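Local coordinates for protein CobC (Shigella flexneri 2a, PDB 6NRU) that hydrolyses alpha-ribazole 5'-phosphate to alpha-ribazole and probably also dephosphorylates adenosylcobalamin 5'-phosphate, a step in assembling the nucleotide loop of vitamin B12, at residues A[12-17]-A[28-33]; A[36-41]-A[65-70]; A[7-12]-A[146-151]. All blocks are in the same frame, centred on the assembly; numbering follows the deposited sequence.

Contact 1 (A[12-17]-A[28-33]). With SO4 (sulfate ion), chain M; SO4 (sulfate ion), chain N.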
ATOM      1  N   GLY A  12       8.928   1.295  -2.727  1.00 75.38           N
ATOM      2  CA  GLY A  12      10.116   1.917  -2.189  1.00 78.03           C
ATOM      3  C   GLY A  12      10.012   3.432  -2.130  1.00 78.99           C
ATOM      4  O   GLY A  12       9.006   4.045  -2.491  1.00 79.85           O
ATOM      5  N   GLU A  13      11.097   4.043  -1.656  1.00 70.86           N
ATOM      6  CA  GLU A  13      11.152   5.493  -1.519  1.00 64.00           C
ATOM      7  C   GLU A  13      10.961   6.171  -2.870  1.00 59.00           C
ATOM      8  O   GLU A  13      11.404   5.669  -3.907  1.00 59.18           O
ATOM      9  CB  GLU A  13      12.487   5.916  -0.903  1.00 64.34           C
ATOM     10  CG  GLU A  13      12.601   7.405  -0.615  1.00 64.59           C
ATOM     11  CD  GLU A  13      14.032   7.849  -0.364  1.00 66.71           C
ATOM     12  OE1 GLU A  13      14.867   7.739  -1.286  1.00 67.94           O
ATOM     13  OE2 GLU A  13      14.319   8.310   0.760  1.00 67.35           O
ATOM     14  N   THR A  14      10.284   7.317  -2.856  1.00 53.77           N
ATOM     15  CA  THR A  14      10.032   8.099  -4.055  1.00 48.87           C
ATOM     16  C   THR A  14      10.487   9.535  -3.828  1.00 46.57           C
ATOM     17  O   THR A  14      10.776   9.952  -2.702  1.00 46.84           O
ATOM     18  CB  THR A  14       8.549   8.063  -4.451  1.00 47.85           C
ATOM     19  OG1 THR A  14       7.759   8.640  -3.405  1.00 48.30           O
ATOM     20  CG2 THR A  14       8.090   6.633  -4.684  1.00 47.14           C
ATOM     21  N   GLN A  15      10.568  10.292  -4.923  1.00 44.88           N
ATOM     22  CA  GLN A  15      11.031  11.672  -4.829  1.00 45.42           C
ATOM     23  C   GLN A  15      10.072  12.529  -4.019  1.00 42.02           C
ATOM     24  O   GLN A  15      10.506  13.442  -3.307  1.00 43.00           O
ATOM     25  CB  GLN A  15      11.218  12.263  -6.227  1.00 48.18           C
ATOM     26  CG  GLN A  15      11.879  13.631  -6.235  1.00 52.85           C
ATOM     27  CD  GLN A  15      13.270  13.603  -5.631  1.00 57.81           C
ATOM     28  OE1 GLN A  15      14.090  12.753  -5.976  1.00 58.74           O
ATOM     29  NE2 GLN A  15      13.542  14.535  -4.722  1.00 60.13           N
ATOM     30  N   ALA A  16       8.769  12.256  -4.114  1.00 38.58           N
ATOM     31  CA  ALA A  16       7.803  12.990  -3.304  1.00 37.48           C
ATOM     32  C   ALA A  16       8.055  12.769  -1.818  1.00 37.94           C
ATOM     33  O   ALA A  16       7.912  13.696  -1.012  1.00 39.50           O
ATOM     34  CB  ALA A  16       6.379  12.578  -3.680  1.00 36.05           C
ATOM     35  N   ASN A  17       8.426  11.543  -1.438  1.00 37.01           N
ATOM     36  CA  ASN A  17       8.794  11.273  -0.052  1.00 38.24           C
ATOM     37  C   ASN A  17      10.002  12.104   0.355  1.00 39.32           C
ATOM     38  O   ASN A  17      10.019  12.721   1.426  1.00 39.02           O
ATOM     39  CB  ASN A  17       9.080   9.783   0.139  1.00 39.34           C
ATOM     40  CG  ASN A  17       7.866   8.917  -0.120  1.00 41.60           C
ATOM     41  OD1 ASN A  17       7.989   7.746  -0.482  1.00 43.36           O
ATOM     42  ND2 ASN A  17       6.682   9.491   0.062  1.00 41.97           N
ATOM     43  N   THR A  28       5.073   9.916  -9.286  1.00 53.00           N
ATOM     44  CA  THR A  28       6.402  10.307  -8.830  1.00 55.78           C
ATOM     45  C   THR A  28       7.359   9.119  -8.911  1.00 60.09           C
ATOM     46  O   THR A  28       6.976   7.989  -8.591  1.00 59.51           O
ATOM     47  CB  THR A  28       6.349  10.834  -7.401  1.00 53.00           C
ATOM     48  OG1 THR A  28       7.680  10.966  -6.886  1.00 53.62           O
ATOM     49  CG2 THR A  28       5.550   9.891  -6.517  1.00 50.88           C
ATOM     50  N   PRO A  29       8.600   9.337  -9.340  1.00 64.96           N
ATOM     51  CA  PRO A  29       9.500   8.213  -9.606  1.00 63.85           C
ATOM     52  C   PRO A  29      10.142   7.665  -8.340  1.00 63.59           C
ATOM     53  O   PRO A  29      10.272   8.344  -7.321  1.00 63.91           O
ATOM     54  CB  PRO A  29      10.558   8.830 -10.526  1.00 64.10           C
ATOM     55  CG  PRO A  29      10.631  10.250 -10.072  1.00 65.05           C
ATOM     56  CD  PRO A  29       9.228  10.634  -9.655  1.00 65.22           C
ATOM     57  N   LEU A  30      10.555   6.404  -8.432  1.00 58.18           N
ATOM     58  CA  LEU A  30      11.344   5.792  -7.373  1.00 54.82           C
ATOM     59  C   LEU A  30      12.738   6.409  -7.332  1.00 55.00           C
ATOM     60  O   LEU A  30      13.348   6.670  -8.374  1.00 59.37           O
ATOM     61  CB  LEU A  30      11.448   4.282  -7.599  1.00 53.22           C
ATOM     62  CG  LEU A  30      10.700   3.307  -6.685  1.00 47.99           C
ATOM     63  CD1 LEU A  30       9.236   3.685  -6.574  1.00 45.66           C
ATOM     64  CD2 LEU A  30      10.839   1.885  -7.212  1.00 46.42           C
ATOM     65  N   THR A  31      13.236   6.650  -6.119  1.00 48.33           N
ATOM     66  CA  THR A  31      14.606   7.095  -5.920  1.00 47.09           C
ATOM     67  C   THR A  31      15.537   5.891  -5.845  1.00 48.45           C
ATOM     68  O   THR A  31      15.146   4.807  -5.410  1.00 47.60           O
ATOM     69  CB  THR A  31      14.750   7.915  -4.635  1.00 43.93           C
ATOM     70  OG1 THR A  31      14.719   7.043  -3.498  1.00 42.17           O
ATOM     71  CG2 THR A  31      13.636   8.930  -4.515  1.00 42.14           C
ATOM     72  N   ALA A  32      16.797   6.115  -6.236  1.00 51.15           N
ATOM     73  CA  ALA A  32      17.815   5.064  -6.207  1.00 53.14           C
ATOM     74  C   ALA A  32      17.770   4.248  -4.919  1.00 50.51           C
ATOM     75  O   ALA A  32      18.067   3.048  -4.930  1.00 45.00           O
ATOM     76  CB  ALA A  32      19.203   5.685  -6.399  1.00 49.26           C
ATOM     77  N   ARG A  33      17.379   4.875  -3.807  1.00 47.20           N
ATOM     78  CA  ARG A  33      17.167   4.128  -2.573  1.00 47.27           C
ATOM     79  C   ARG A  33      15.961   3.203  -2.689  1.00 44.88           C
ATOM     80  O   ARG A  33      15.989   2.075  -2.183  1.00 40.71           O
ATOM     81  CB  ARG A  33      16.995   5.095  -1.403  1.00 47.83           C
ATOM     82  CG  ARG A  33      16.838   4.421  -0.049  1.00 50.77           C
ATOM     83  CD  ARG A  33      16.827   5.455   1.064  1.00 56.58           C
ATOM     84  NE  ARG A  33      16.365   4.898   2.331  1.00 60.08           N
ATOM     85  CZ  ARG A  33      15.986   5.630   3.374  1.00 63.05           C
ATOM     86  NH1 ARG A  33      16.015   6.956   3.302  1.00 65.68           N
ATOM     87  NH2 ARG A  33      15.576   5.039   4.489  1.00 62.20           N
TER
HETATM   88  S   SO4 M 301      16.872   1.235   3.262  1.00112.96           S
HETATM   89  O1  SO4 M 301      15.565   0.583   3.262  1.00112.67           O
HETATM   90  O2  SO4 M 301      16.694   2.671   3.441  1.00113.12           O
HETATM   91  O3  SO4 M 301      17.678   0.710   4.359  1.00113.16           O
HETATM   92  O4  SO4 M 301      17.553   0.984   1.994  1.00113.14           O
HETATM   93  S   SO4 N 302       3.554   7.594   0.486  1.00116.97           S
HETATM   94  O1  SO4 N 302       2.167   7.849   0.864  1.00116.75           O
HETATM   95  O2  SO4 N 302       4.297   8.850   0.490  1.00116.81           O
HETATM   96  O3  SO4 N 302       4.157   6.668   1.438  1.00117.00           O
HETATM   97  O4  SO4 N 302       3.598   7.005  -0.850  1.00117.17           O

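Contact 2 (A[36-41]-A[65-70]). With SO4 (sulfate ion), chain M.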
ATOM      1  N   GLU A  36      16.987   0.252  -4.585  1.00 52.11           N
ATOM      2  CA  GLU A  36      17.767  -0.604  -3.690  1.00 55.35           C
ATOM      3  C   GLU A  36      16.866  -1.351  -2.715  1.00 52.69           C
ATOM      4  O   GLU A  36      17.111  -2.524  -2.404  1.00 53.81           O
ATOM      5  CB  GLU A  36      18.799   0.228  -2.925  1.00 60.51           C
ATOM      6  CG  GLU A  36      20.065   0.533  -3.713  1.00 67.31           C
ATOM      7  CD  GLU A  36      20.711   1.847  -3.301  1.00 72.32           C
ATOM      8  OE1 GLU A  36      20.231   2.473  -2.334  1.00 72.81           O
ATOM      9  OE2 GLU A  36      21.707   2.249  -3.941  1.00 75.96           O
ATOM     10  N   GLN A  37      15.822  -0.685  -2.216  1.00 48.32           N
ATOM     11  CA  GLN A  37      14.883  -1.342  -1.312  1.00 44.21           C
ATOM     12  C   GLN A  37      14.153  -2.485  -2.004  1.00 42.71           C
ATOM     13  O   GLN A  37      13.960  -3.555  -1.416  1.00 40.44           O
ATOM     14  CB  GLN A  37      13.878  -0.327  -0.772  1.00 42.10           C
ATOM     15  CG  GLN A  37      14.436   0.631   0.256  1.00 42.35           C
ATOM     16  CD  GLN A  37      13.492   1.780   0.529  1.00 42.45           C
ATOM     17  OE1 GLN A  37      12.712   2.176  -0.341  1.00 42.41           O
ATOM     18  NE2 GLN A  37      13.554   2.325   1.739  1.00 41.98           N
ATOM     19  N   ALA A  38      13.732  -2.276  -3.254  1.00 44.33           N
ATOM     20  CA  ALA A  38      13.001  -3.319  -3.964  1.00 45.70           C
ATOM     21  C   ALA A  38      13.927  -4.451  -4.385  1.00 49.70           C
ATOM     22  O   ALA A  38      13.547  -5.627  -4.327  1.00 50.96           O
ATOM     23  CB  ALA A  38      12.283  -2.725  -5.177  1.00 45.13           C
ATOM     24  N   GLN A  39      15.149  -4.118  -4.807  1.00 52.58           N
ATOM     25  CA  GLN A  39      16.099  -5.147  -5.213  1.00 56.41           C
ATOM     26  C   GLN A  39      16.483  -6.033  -4.037  1.00 58.68           C
ATOM     27  O   GLN A  39      16.606  -7.254  -4.185  1.00 61.77           O
ATOM     28  CB  GLN A  39      17.344  -4.502  -5.816  1.00 59.58           C
ATOM     29  CG  GLN A  39      17.157  -3.986  -7.227  1.00 62.01           C
ATOM     30  CD  GLN A  39      18.290  -3.075  -7.652  1.00 66.18           C
ATOM     31  OE1 GLN A  39      19.029  -2.553  -6.814  1.00 67.48           O
ATOM     32  NE2 GLN A  39      18.435  -2.878  -8.958  1.00 67.63           N
ATOM     33  N   ASN A  40      16.690  -5.432  -2.864  1.00 57.79           N
ATOM     34  CA  ASN A  40      16.960  -6.220  -1.668  1.00 58.60           C
ATOM     35  C   ASN A  40      15.773  -7.110  -1.326  1.00 56.84           C
ATOM     36  O   ASN A  40      15.947  -8.272  -0.943  1.00 58.66           O
ATOM     37  CB  ASN A  40      17.303  -5.291  -0.502  1.00 59.30           C
ATOM     38  CG  ASN A  40      17.816  -6.040   0.712  1.00 61.05           C
ATOM     39  OD1 ASN A  40      18.395  -7.120   0.595  1.00 62.55           O
ATOM     40  ND2 ASN A  40      17.607  -5.465   1.891  1.00 60.84           N
ATOM     41  N   LEU A  41      14.553  -6.585  -1.476  1.00 53.01           N
ATOM     42  CA  LEU A  41      13.361  -7.386  -1.222  1.00 50.71           C
ATOM     43  C   LEU A  41      13.267  -8.572  -2.172  1.00 51.73           C
ATOM     44  O   LEU A  41      12.749  -9.631  -1.794  1.00 52.82           O
ATOM     45  CB  LEU A  41      12.109  -6.520  -1.347  1.00 48.88           C
ATOM     46  CG  LEU A  41      11.683  -5.733  -0.109  1.00 47.80           C
ATOM     47  CD1 LEU A  41      10.640  -4.694  -0.487  1.00 46.12           C
ATOM     48  CD2 LEU A  41      11.154  -6.667   0.964  1.00 48.13           C
ATOM     49  N   ALA A  65       7.126  -3.912  -8.044  1.00 50.77           N
ATOM     50  CA  ALA A  65       6.779  -5.306  -8.296  1.00 50.81           C
ATOM     51  C   ALA A  65       7.680  -5.930  -9.353  1.00 53.15           C
ATOM     52  O   ALA A  65       7.953  -7.134  -9.303  1.00 55.09           O
ATOM     53  CB  ALA A  65       5.313  -5.415  -8.712  1.00 50.69           C
ATOM     54  N   ARG A  66       8.153  -5.134 -10.313  1.00 52.75           N
ATOM     55  CA  ARG A  66       9.090  -5.652 -11.303  1.00 52.82           C
ATOM     56  C   ARG A  66      10.416  -6.033 -10.656  1.00 53.41           C
ATOM     57  O   ARG A  66      10.969  -7.103 -10.938  1.00 54.61           O
ATOM     58  CB  ARG A  66       9.316  -4.614 -12.407  1.00 53.95           C
ATOM     59  CG  ARG A  66       8.395  -4.738 -13.618  1.00 54.20           C
ATOM     60  CD  ARG A  66       8.384  -3.441 -14.420  1.00 56.08           C
ATOM     61  NE  ARG A  66       9.705  -2.816 -14.453  1.00 56.17           N
ATOM     62  CZ  ARG A  66       9.916  -1.505 -14.506  1.00 52.33           C
ATOM     63  NH1 ARG A  66       8.889  -0.662 -14.532  1.00 49.03           N
ATOM     64  NH2 ARG A  66      11.157  -1.033 -14.528  1.00 51.62           N
ATOM     65  N   LEU A  67      10.932  -5.173  -9.776  1.00 54.04           N
ATOM     66  CA  LEU A  67      12.245  -5.411  -9.187  1.00 56.53           C
ATOM     67  C   LEU A  67      12.211  -6.561  -8.190  1.00 56.99           C
ATOM     68  O   LEU A  67      13.163  -7.346  -8.105  1.00 59.76           O
ATOM     69  CB  LEU A  67      12.752  -4.133  -8.523  1.00 56.24           C
ATOM     70  CG  LEU A  67      12.930  -2.955  -9.482  1.00 56.99           C
ATOM     71  CD1 LEU A  67      13.060  -1.643  -8.724  1.00 57.50           C
ATOM     72  CD2 LEU A  67      14.133  -3.181 -10.376  1.00 59.86           C
ATOM     73  N   VAL A  68      11.129  -6.675  -7.421  1.00 55.43           N
ATOM     74  CA  VAL A  68      11.009  -7.791  -6.491  1.00 57.59           C
ATOM     75  C   VAL A  68      10.883  -9.104  -7.251  1.00 62.00           C
ATOM     76  O   VAL A  68      11.464 -10.123  -6.861  1.00 66.06           O
ATOM     77  CB  VAL A  68       9.821  -7.566  -5.539  1.00 55.29           C
ATOM     78  CG1 VAL A  68       9.710  -8.711  -4.542  1.00 55.30           C
ATOM     79  CG2 VAL A  68       9.970  -6.237  -4.809  1.00 55.03           C
ATOM     80  N   LEU A  69      10.043  -9.103  -8.265  1.00 61.59           N
ATOM     81  CA  LEU A  69       9.838 -10.267  -9.094  1.00 64.71           C
ATOM     82  C   LEU A  69      11.006 -10.676  -9.964  1.00 69.38           C
ATOM     83  O   LEU A  69      11.255 -11.837 -10.091  1.00 73.12           O
ATOM     84  CB  LEU A  69       8.590 -10.109  -9.935  1.00 64.93           C
ATOM     85  CG  LEU A  69       7.304 -10.277  -9.145  1.00 64.26           C
ATOM     86  CD1 LEU A  69       6.225 -10.839 -10.041  1.00 66.42           C
ATOM     87  CD2 LEU A  69       7.536 -11.185  -7.959  1.00 64.89           C
ATOM     88  N   SER A  70      11.699  -9.731 -10.582  1.00 72.71           N
ATOM     89  CA  SER A  70      12.843 -10.051 -11.443  1.00 79.61           C
ATOM     90  C   SER A  70      12.505 -11.014 -12.599  1.00 84.72           C
ATOM     91  O   SER A  70      11.620 -10.741 -13.393  1.00 88.73           O
ATOM     92  CB  SER A  70      14.085 -10.460 -10.640  1.00 81.32           C
ATOM     93  OG  SER A  70      15.110 -10.961 -11.453  1.00 83.86           O
TER
HETATM   94  S   SO4 M 301      16.872   1.235   3.262  1.00112.96           S
HETATM   95  O1  SO4 M 301      15.565   0.583   3.262  1.00112.67           O
HETATM   96  O2  SO4 M 301      16.694   2.671   3.441  1.00113.12           O
HETATM   97  O3  SO4 M 301      17.678   0.710   4.359  1.00113.16           O
HETATM   98  O4  SO4 M 301      17.553   0.984   1.994  1.00113.14           O

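Contact 3 (A[7-12]-A[146-151]). With SO4 (sulfate ion), chain N.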
ATOM      1  N   TRP A   7       1.358 -11.606   1.390  1.00 40.11           N
ATOM      2  CA  TRP A   7       2.655 -10.980   1.598  1.00 41.40           C
ATOM      3  C   TRP A   7       2.546  -9.523   1.169  1.00 42.31           C
ATOM      4  O   TRP A   7       2.295  -9.237  -0.007  1.00 43.96           O
ATOM      5  CB  TRP A   7       3.746 -11.707   0.813  1.00 42.00           C
ATOM      6  CG  TRP A   7       3.833 -13.176   1.127  1.00 44.38           C
ATOM      7  CD1 TRP A   7       2.986 -14.159   0.699  1.00 45.12           C
ATOM      8  CD2 TRP A   7       4.821 -13.825   1.938  1.00 47.45           C
ATOM      9  NE1 TRP A   7       3.386 -15.376   1.192  1.00 47.80           N
ATOM     10  CE2 TRP A   7       4.511 -15.199   1.955  1.00 49.05           C
ATOM     11  CE3 TRP A   7       5.938 -13.377   2.652  1.00 47.83           C
ATOM     12  CZ2 TRP A   7       5.277 -16.130   2.660  1.00 50.56           C
ATOM     13  CZ3 TRP A   7       6.696 -14.302   3.348  1.00 48.80           C
ATOM     14  CH2 TRP A   7       6.362 -15.662   3.347  1.00 50.14           C
ATOM     15  N   LEU A   8       2.712  -8.610   2.118  1.00 41.97           N
ATOM     16  CA  LEU A   8       2.486  -7.190   1.885  1.00 40.16           C
ATOM     17  C   LEU A   8       3.815  -6.481   1.671  1.00 40.84           C
ATOM     18  O   LEU A   8       4.737  -6.619   2.482  1.00 42.40           O
ATOM     19  CB  LEU A   8       1.735  -6.565   3.062  1.00 38.68           C
ATOM     20  CG  LEU A   8       0.530  -7.366   3.563  1.00 37.49           C
ATOM     21  CD1 LEU A   8      -0.138  -6.680   4.743  1.00 36.40           C
ATOM     22  CD2 LEU A   8      -0.471  -7.587   2.435  1.00 36.43           C
ATOM     23  N   ILE A   9       3.908  -5.721   0.583  1.00 41.47           N
ATOM     24  CA  ILE A   9       5.082  -4.910   0.279  1.00 42.05           C
ATOM     25  C   ILE A   9       4.607  -3.522  -0.123  1.00 41.66           C
ATOM     26  O   ILE A   9       3.823  -3.381  -1.069  1.00 41.07           O
ATOM     27  CB  ILE A   9       5.943  -5.523  -0.838  1.00 42.84           C
ATOM     28  CG1 ILE A   9       6.689  -6.756  -0.330  1.00 45.29           C
ATOM     29  CG2 ILE A   9       6.923  -4.489  -1.382  1.00 42.36           C
ATOM     30  CD1 ILE A   9       7.698  -7.300  -1.322  1.00 48.50           C
ATOM     31  N   ARG A  10       5.071  -2.506   0.594  1.00 42.96           N
ATOM     32  CA  ARG A  10       4.871  -1.123   0.198  1.00 44.29           C
ATOM     33  C   ARG A  10       5.996  -0.712  -0.741  1.00 48.99           C
ATOM     34  O   ARG A  10       7.143  -1.129  -0.568  1.00 50.12           O
ATOM     35  CB  ARG A  10       4.835  -0.214   1.429  1.00 41.94           C
ATOM     36  CG  ARG A  10       4.844   1.279   1.142  1.00 40.86           C
ATOM     37  CD  ARG A  10       5.132   2.050   2.420  1.00 40.53           C
ATOM     38  NE  ARG A  10       5.234   3.493   2.220  1.00 39.92           N
ATOM     39  CZ  ARG A  10       5.605   4.343   3.171  1.00 40.20           C
ATOM     40  NH1 ARG A  10       5.908   3.893   4.380  1.00 39.51           N
ATOM     41  NH2 ARG A  10       5.674   5.643   2.917  1.00 41.85           N
ATOM     42  N   HIS A  11       5.655   0.091  -1.749  1.00 52.48           N
ATOM     43  CA  HIS A  11       6.635   0.531  -2.731  1.00 57.29           C
ATOM     44  C   HIS A  11       7.778   1.293  -2.060  1.00 64.97           C
ATOM     45  O   HIS A  11       7.631   1.872  -0.980  1.00 62.77           O
ATOM     46  CB  HIS A  11       5.971   1.414  -3.785  1.00 55.50           C
ATOM     47  CG  HIS A  11       5.421   2.694  -3.238  1.00 53.87           C
ATOM     48  ND1 HIS A  11       6.210   3.796  -2.985  1.00 54.55           N
ATOM     49  CD2 HIS A  11       4.162   3.047  -2.892  1.00 52.90           C
ATOM     50  CE1 HIS A  11       5.460   4.772  -2.506  1.00 54.29           C
ATOM     51  NE2 HIS A  11       4.213   4.343  -2.440  1.00 53.46           N
ATOM     52  N   GLY A  12       8.928   1.295  -2.727  1.00 75.38           N
ATOM     53  CA  GLY A  12      10.116   1.917  -2.189  1.00 78.03           C
ATOM     54  C   GLY A  12      10.012   3.432  -2.130  1.00 78.99           C
ATOM     55  O   GLY A  12       9.006   4.045  -2.491  1.00 79.85           O
ATOM     56  N   ASN A 146      -0.029 -18.182  -1.566  1.00 58.13           N
ATOM     57  CA  ASN A 146       0.928 -17.128  -1.221  1.00 55.96           C
ATOM     58  C   ASN A 146       0.764 -15.981  -2.212  1.00 53.21           C
ATOM     59  O   ASN A 146       1.419 -15.947  -3.256  1.00 56.39           O
ATOM     60  CB  ASN A 146       2.356 -17.663  -1.212  1.00 60.41           C
ATOM     61  CG  ASN A 146       2.596 -18.654  -0.090  1.00 62.96           C
ATOM     62  OD1 ASN A 146       2.855 -18.270   1.052  1.00 60.58           O
ATOM     63  ND2 ASN A 146       2.507 -19.940  -0.410  1.00 67.72           N
ATOM     64  N   ILE A 147      -0.104 -15.037  -1.868  1.00 47.45           N
ATOM     65  CA  ILE A 147      -0.404 -13.888  -2.712  1.00 43.65           C
ATOM     66  C   ILE A 147       0.445 -12.716  -2.242  1.00 40.77           C
ATOM     67  O   ILE A 147       0.388 -12.328  -1.069  1.00 39.32           O
ATOM     68  CB  ILE A 147      -1.899 -13.540  -2.667  1.00 40.78           C
ATOM     69  CG1 ILE A 147      -2.740 -14.788  -2.949  1.00 41.95           C
ATOM     70  CG2 ILE A 147      -2.217 -12.424  -3.645  1.00 39.81           C
ATOM     71  CD1 ILE A 147      -4.223 -14.588  -2.737  1.00 40.42           C
ATOM     72  N   LEU A 148       1.237 -12.157  -3.152  1.00 40.46           N
ATOM     73  CA  LEU A 148       2.031 -10.970  -2.868  1.00 37.71           C
ATOM     74  C   LEU A 148       1.246  -9.729  -3.270  1.00 37.22           C
ATOM     75  O   LEU A 148       0.722  -9.655  -4.387  1.00 39.69           O
ATOM     76  CB  LEU A 148       3.362 -11.015  -3.617  1.00 37.89           C
ATOM     77  CG  LEU A 148       4.139  -9.698  -3.652  1.00 35.07           C
ATOM     78  CD1 LEU A 148       4.656  -9.328  -2.263  1.00 32.67           C
ATOM     79  CD2 LEU A 148       5.275  -9.767  -4.658  1.00 37.38           C
ATOM     80  N   ILE A 149       1.171  -8.758  -2.365  1.00 34.20           N
ATOM     81  CA  ILE A 149       0.445  -7.515  -2.597  1.00 32.58           C
ATOM     82  C   ILE A 149       1.443  -6.366  -2.574  1.00 32.95           C
ATOM     83  O   ILE A 149       2.117  -6.142  -1.560  1.00 32.91           O
ATOM     84  CB  ILE A 149      -0.662  -7.298  -1.556  1.00 30.61           C
ATOM     85  CG1 ILE A 149      -1.709  -8.405  -1.664  1.00 31.31           C
ATOM     86  CG2 ILE A 149      -1.297  -5.926  -1.733  1.00 24.22           C
ATOM     87  CD1 ILE A 149      -2.924  -8.174  -0.799  1.00 30.98           C
ATOM     88  N   VAL A 150       1.535  -5.642  -3.685  1.00 34.14           N
ATOM     89  CA  VAL A 150       2.399  -4.473  -3.808  1.00 33.97           C
ATOM     90  C   VAL A 150       1.496  -3.249  -3.860  1.00 34.72           C
ATOM     91  O   VAL A 150       0.756  -3.051  -4.833  1.00 37.00           O
ATOM     92  CB  VAL A 150       3.300  -4.550  -5.048  1.00 35.15           C
ATOM     93  CG1 VAL A 150       4.316  -3.419  -5.035  1.00 35.21           C
ATOM     94  CG2 VAL A 150       3.995  -5.905  -5.124  1.00 35.68           C
ATOM     95  N   SER A 151       1.553  -2.422  -2.817  1.00 33.77           N
ATOM     96  CA  SER A 151       0.654  -1.281  -2.721  1.00 33.01           C
ATOM     97  C   SER A 151       1.302  -0.122  -1.973  1.00 34.22           C
ATOM     98  O   SER A 151       2.511   0.109  -2.095  1.00 36.75           O
ATOM     99  CB  SER A 151      -0.653  -1.690  -2.039  1.00 30.65           C
ATOM    100  OG  SER A 151      -1.650  -0.697  -2.209  1.00 31.17           O
TER
HETATM  101  S   SO4 N 302       3.554   7.594   0.486  1.00116.97           S
HETATM  102  O1  SO4 N 302       2.167   7.849   0.864  1.00116.75           O
HETATM  103  O2  SO4 N 302       4.297   8.850   0.490  1.00116.81           O
HETATM  104  O3  SO4 N 302       4.157   6.668   1.438  1.00117.00           O
HETATM  105  O4  SO4 N 302       3.598   7.005  -0.850  1.00117.17           O

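Contact 1 (A[12-17]-A[28-33])
Thr14 and Leu30 face each other across a single backbone bridge, with their CA atoms 4.2 Å apart. The bridge lies in the loop that follows the Arg-His-Gly signature of the histidine phosphatase fold, just before helix 15-18. Thr14 is the N-cap of that helix, and residues 28-31 satisfy the backbone on both sides of it. Glu13 O accepts a bond from Thr31 N at 3.0 Å, with the donor 36° above the carbonyl plane. Gln15 N gives its hydrogen to Pro29 O at 3.1 Å, almost in line with the carbonyl bond. Ala16 N is met by a side chain instead: Thr28 OG1 lies 3.2 Å away. That hydroxyl is anti to its own backbone N (chi1 169°), which turns it towards the start of the helix. Two N-H groups of the first helical turn are thus taken up by the 28-33 segment. The methyl CG2 of Thr31 packs against the Thr14 carbonyl carbon, and Leu30 CD1 touches Thr14 CG2 at 3.7 Å.

The extended side chain of Glu13 reaches towards helix 32-44. Its OE1 points at Thr31 OG1, but the modelled separation is too short to be trusted. Thr31 OG1 also caps Gly34 N weakly. Arg33 NE donates to O2 of the chain M sulfate, at the edge of the guanidinium. The far end of the contact is a salt bridge: Glu13 OE2 sits 3.3 Å from Arg33 NH1, with carboxylate and guanidinium planes 71° apart.

Contact 2 (A[36-41]-A[65-70])
Ala38 on helix 32-44 lies against Leu67 and Val68 on helix 59-69. The two helices pack side by side on the face of the central sheet that bears Ile9, as helices do in this three-layer alpha/beta fold. Their segment axes come within 7.4 Å and cross at -35°, running roughly the same way. The small side chain of Ala38 suits this close approach.

Leu67 is the first residue of 65-70 to touch the other helix. Its CB meets Ala38 CB at 3.7 Å. Its CD1 also reaches that methyl, at 3.8 Å, while CD2 lies loosely beside Gln39 CG. Ile35, one turn earlier on helix 32-44, also packs on Leu67.

Val68 follows and faces the sheet side of the interface. Its CG1 is anti to the backbone N (chi1 -179°), which leaves CG2 to do the touching. That methyl sits 3.7 Å from Ala38 O and 4.1 Å from Leu41 CB, filling the step between two residues one turn apart. Val68 and Leu41 both rest on Ile9 of strand 5-10, which closes the buried side. The carbonyl of Val68 is hydrogen-bonded to His42 ND1, just past 36-41, which adds one polar tie between the helices.

No hydrogen bond or salt bridge joins the two segments. Between them the contact is apolar packing, with neither direction nor charge demanded of the partners.

Contact 3 (A[7-12]-A[146-151])
The central parallel strands of the histidine phosphatase sheet, 5-10 and 146-151, meet here, and the first of them runs into the Arg-His-Gly motif. Trp7, Leu8, Ile9 and Arg10 pair with Leu148, Ile149, Val150 and Ser151. The axes of the two strand segments come within 4.7 Å and are twisted by 18°.

The bonding is regular for parallel strands. Trp7 N donates to Ile147 O, and Trp7 O accepts from Ile149 N. Ile9 repeats this with Ile149 O and Ser151 N. One more bond extends the pairing past the strand end, from His11 N to Ser151 O at 3.2 Å.

Trp7, Ile9 and Leu148 share one face of the sheet. Leu148 CG is anti to its backbone N (chi1 167°), which brings CD1 to 3.8 Å from Ile9 CD1 and 4.0 Å from Trp7 CB. On the other face, Leu8 CD2 lies alongside Ile149 CB, under helix 153-163. At the start of the pair, the indole N-H of Trp7 reaches Asn146 OD1 at 2.9 Å. The oxygen lies in the ring plane, and the donor approaches it on a lone pair. The same indole has a cation-pi contact with Arg5.

The other end opens into the active site. His11 is probably the residue phosphorylated on its tele nitrogen, NE2, during catalysis. Glu84, the probable proton donor/acceptor, is close by. The chain N sulfate, probably from the crystallisation liquor, lies at the NE2 edge of the ring, consistent with a phosphate site. Arg10 reaches it too, though the modelled NH2 distance is too short to rely on. His11 ND1 donates to Gly12 O at 2.9 Å on a carbonyl lone pair. That bond steadies the ring, and NE2 makes a weak bond to sulfate O4 at 3.2 Å.

From the N terminus, strand 5-10 enters contact 3 first and leads through Gly12 straight into contact 1. Contact 1 closes a short loop between helix 15-18 and the start of helix 32-44. Contact 2 follows in series and closes a longer loop, joining helix 32-44 to helix 59-69. Contact 3 closes last, when strand 146-151 returns beside strand 5-10, and both other loops are nested within its span. Contacts 1 and 2 are linked by Gln37 OE1, a probable acceptor for Glu13 N. Ala65 of contact 2 packs on Val150 of contact 3. Together they tie the active-site loop and one helix layer to the sheet.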